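Local coordinates for monoamine oxidase regulatory protein, putative (Archaeoglobus fulgidus, PDB 1Q6W) that is of unproven function but, as a MaoC-like hot dog fold protein, probably acts on acyl thioesters, at residues I13-I18 and A153-T158. Residues are numbered along the deposited sequence; the frame is centred on the assembly and turned at random.
Sequences IYFESI and ALIRKT
Ile-155, near the end of strand 145-156, packs against Phe-15 and Ile-18. Its CB points at segment 13-18. CG1 stands between the backbone N and the carbonyl carbon (chi1 75°) and lies 3.7 Å from Phe-15 CD1, at the edge of that ring and near its plane. The tip, CD1, reaches CA of Phe-15 and CG1 of Ile-18. The Phe-15 and Ile-155 side chains cross at about a right angle. Val-132 of strand 129-139 touches all three residues and continues this apolar patch.

One hydrogen bond ties the two backbones together. Phe-15 N donates to Arg-156 O at 2.7 Å, with an N-H...O angle of 158°. The donor is tilted 29° from the carbonyl plane. Phe-15 also meets Lys-157. The two side chains lie side by side and point the same way, with Phe-15 CB 3.6 Å from Lys-157 CG. The Lys-157 amino group forms a salt bridge with Asp-124 and also bonds the backbone O of Asp-126. Lys-122 makes a cation-pi contact with Phe-15 and bonds the carbonyls of Phe-15 and Ile-18.

Past the strand, Thr-158 lays CG2 over one face of the Tyr-14 ring. The two side chains cross at about a right angle. The Glu-16 chain bends at chi2, and its carboxylate comes near Lys-157 and Thr-158. OE1 sits 3.5 Å from Lys-157 CB, and OE2 is 3.1 Å from Thr-158 N.

The contact joins the loop before strand 23-30 to the end of strand 145-156 in the hot dog sheet. No other chain of the assembly touches the two segments. Apolar packing around the buried isoleucines and a single backbone bond hold the loop to the strand end, while polar and charged groups lie at the exposed margin.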
loop_
_atom_site.group_PDB
_atom_site.type_symbol
_atom_site.label_atom_id
_atom_site.label_comp_id
_atom_site.label_asym_id
_atom_site.label_seq_id
_atom_site.Cartn_x
_atom_site.Cartn_y
_atom_site.Cartn_z
ATOM N N ILE A 13 18.691 -15.802 5.756
ATOM C CA ILE A 13 19.370 -15.272 4.585
ATOM C C ILE A 13 19.922 -13.909 4.933
ATOM O O ILE A 13 19.196 -13.044 5.400
ATOM C CB ILE A 13 18.418 -15.103 3.382
ATOM C CG1 ILE A 13 17.100 -14.481 3.848
ATOM C CG2 ILE A 13 18.228 -16.433 2.682
ATOM C CD1 ILE A 13 16.160 -14.130 2.715
ATOM N N TYR A 14 21.213 -13.721 4.708
ATOM C CA TYR A 14 21.830 -12.439 4.996
ATOM C C TYR A 14 22.015 -11.625 3.712
ATOM O O TYR A 14 21.846 -12.140 2.608
ATOM C CB TYR A 14 23.167 -12.656 5.706
ATOM C CG TYR A 14 23.035 -13.434 6.992
ATOM C CD1 TYR A 14 23.065 -14.827 6.997
ATOM C CD2 TYR A 14 22.854 -12.776 8.206
ATOM C CE1 TYR A 14 22.917 -15.545 8.185
ATOM C CE2 TYR A 14 22.704 -13.480 9.392
ATOM C CZ TYR A 14 22.739 -14.865 9.377
ATOM O OH TYR A 14 22.614 -15.560 10.558
ATOM N N PHE A 15 22.353 -10.354 3.871
ATOM C CA PHE A 15 22.550 -9.456 2.744
ATOM C C PHE A 15 23.400 -10.055 1.624
ATOM O O PHE A 15 23.031 -9.992 0.449
ATOM C CB PHE A 15 23.181 -8.157 3.237
ATOM C CG PHE A 15 23.282 -7.093 2.185
ATOM C CD1 PHE A 15 22.149 -6.637 1.526
ATOM C CD2 PHE A 15 24.509 -6.531 1.863
ATOM C CE1 PHE A 15 22.236 -5.640 0.565
ATOM C CE2 PHE A 15 24.601 -5.537 0.907
ATOM C CZ PHE A 15 23.460 -5.091 0.256
ATOM N N GLU A 16 24.534 -10.644 1.991
ATOM C CA GLU A 16 25.452 -11.235 1.021
ATOM C C GLU A 16 24.892 -12.437 0.276
ATOM O O GLU A 16 25.352 -12.754 -0.815
ATOM C CB GLU A 16 26.776 -11.617 1.702
ATOM C CG GLU A 16 26.703 -11.793 3.213
ATOM C CD GLU A 16 26.732 -10.471 3.973
ATOM O OE1 GLU A 16 25.806 -9.655 3.812
ATOM O OE2 GLU A 16 27.688 -10.240 4.739
ATOM N N SER A 17 23.905 -13.106 0.864
ATOM C CA SER A 17 23.285 -14.277 0.237
ATOM C C SER A 17 22.345 -13.878 -0.901
ATOM O O SER A 17 22.147 -14.639 -1.844
ATOM C CB SER A 17 22.487 -15.077 1.266
ATOM O OG SER A 17 23.317 -15.544 2.308
ATOM N N ILE A 18 21.763 -12.683 -0.802
ATOM C CA ILE A 18 20.834 -12.192 -1.815
ATOM C C ILE A 18 21.588 -11.694 -3.038
ATOM O O ILE A 18 22.447 -10.809 -2.931
ATOM C CB ILE A 18 19.977 -11.017 -1.280
ATOM C CG1 ILE A 18 19.406 -11.348 0.100
ATOM C CG2 ILE A 18 18.847 -10.719 -2.250
ATOM C CD1 ILE A 18 18.518 -12.557 0.126
ATOM N N ALA A 153 13.874 -3.612 1.225
ATOM C CA ALA A 153 13.935 -4.068 2.611
ATOM C C ALA A 153 15.357 -3.951 3.148
ATOM O O ALA A 153 16.327 -4.057 2.404
ATOM C CB ALA A 153 13.459 -5.512 2.711
ATOM N N LEU A 154 15.474 -3.709 4.442
ATOM C CA LEU A 154 16.780 -3.601 5.067
ATOM C C LEU A 154 17.096 -4.977 5.675
ATOM O O LEU A 154 16.414 -5.439 6.593
ATOM C CB LEU A 154 16.745 -2.514 6.143
ATOM C CG LEU A 154 18.068 -2.065 6.748
ATOM C CD1 LEU A 154 17.890 -0.751 7.462
ATOM C CD2 LEU A 154 18.552 -3.123 7.703
ATOM N N ILE A 155 18.111 -5.651 5.146
ATOM C CA ILE A 155 18.440 -6.967 5.673
ATOM C C ILE A 155 19.848 -7.070 6.264
ATOM O O ILE A 155 20.803 -6.492 5.757
ATOM C CB ILE A 155 18.238 -8.066 4.601
ATOM C CG1 ILE A 155 19.356 -8.017 3.586
ATOM C CG2 ILE A 155 16.915 -7.850 3.863
ATOM C CD1 ILE A 155 19.214 -9.076 2.522
ATOM N N ARG A 156 19.941 -7.815 7.357
ATOM C CA ARG A 156 21.177 -8.042 8.099
ATOM C C ARG A 156 22.301 -8.718 7.312
ATOM O O ARG A 156 22.064 -9.599 6.486
ATOM C CB ARG A 156 20.864 -8.890 9.332
ATOM C CG ARG A 156 21.966 -8.947 10.353
ATOM C CD ARG A 156 21.474 -8.360 11.650
ATOM N NE ARG A 156 20.311 -9.095 12.136
ATOM C CZ ARG A 156 19.432 -8.611 13.007
ATOM N NH1 ARG A 156 19.576 -7.382 13.497
ATOM N NH2 ARG A 156 18.410 -9.361 13.391
ATOM N N LYS A 157 23.531 -8.300 7.594
ATOM C CA LYS A 157 24.702 -8.871 6.944
ATOM C C LYS A 157 25.221 -10.029 7.785
ATOM O O LYS A 157 25.002 -10.061 9.005
ATOM C CB LYS A 157 25.794 -7.805 6.763
ATOM C CG LYS A 157 25.426 -6.756 5.724
ATOM C CD LYS A 157 26.599 -5.922 5.262
ATOM C CE LYS A 157 27.010 -4.919 6.313
ATOM N NZ LYS A 157 28.078 -4.026 5.789
ATOM N N THR A 158 25.898 -10.977 7.139
ATOM C CA THR A 158 26.433 -12.140 7.839
ATOM C C THR A 158 27.361 -11.748 8.979
ATOM O O THR A 158 28.133 -10.786 8.871
ATOM C CB THR A 158 27.238 -13.062 6.903
ATOM O OG1 THR A 158 26.506 -13.284 5.696
ATOM C CG2 THR A 158 27.490 -14.410 7.571
#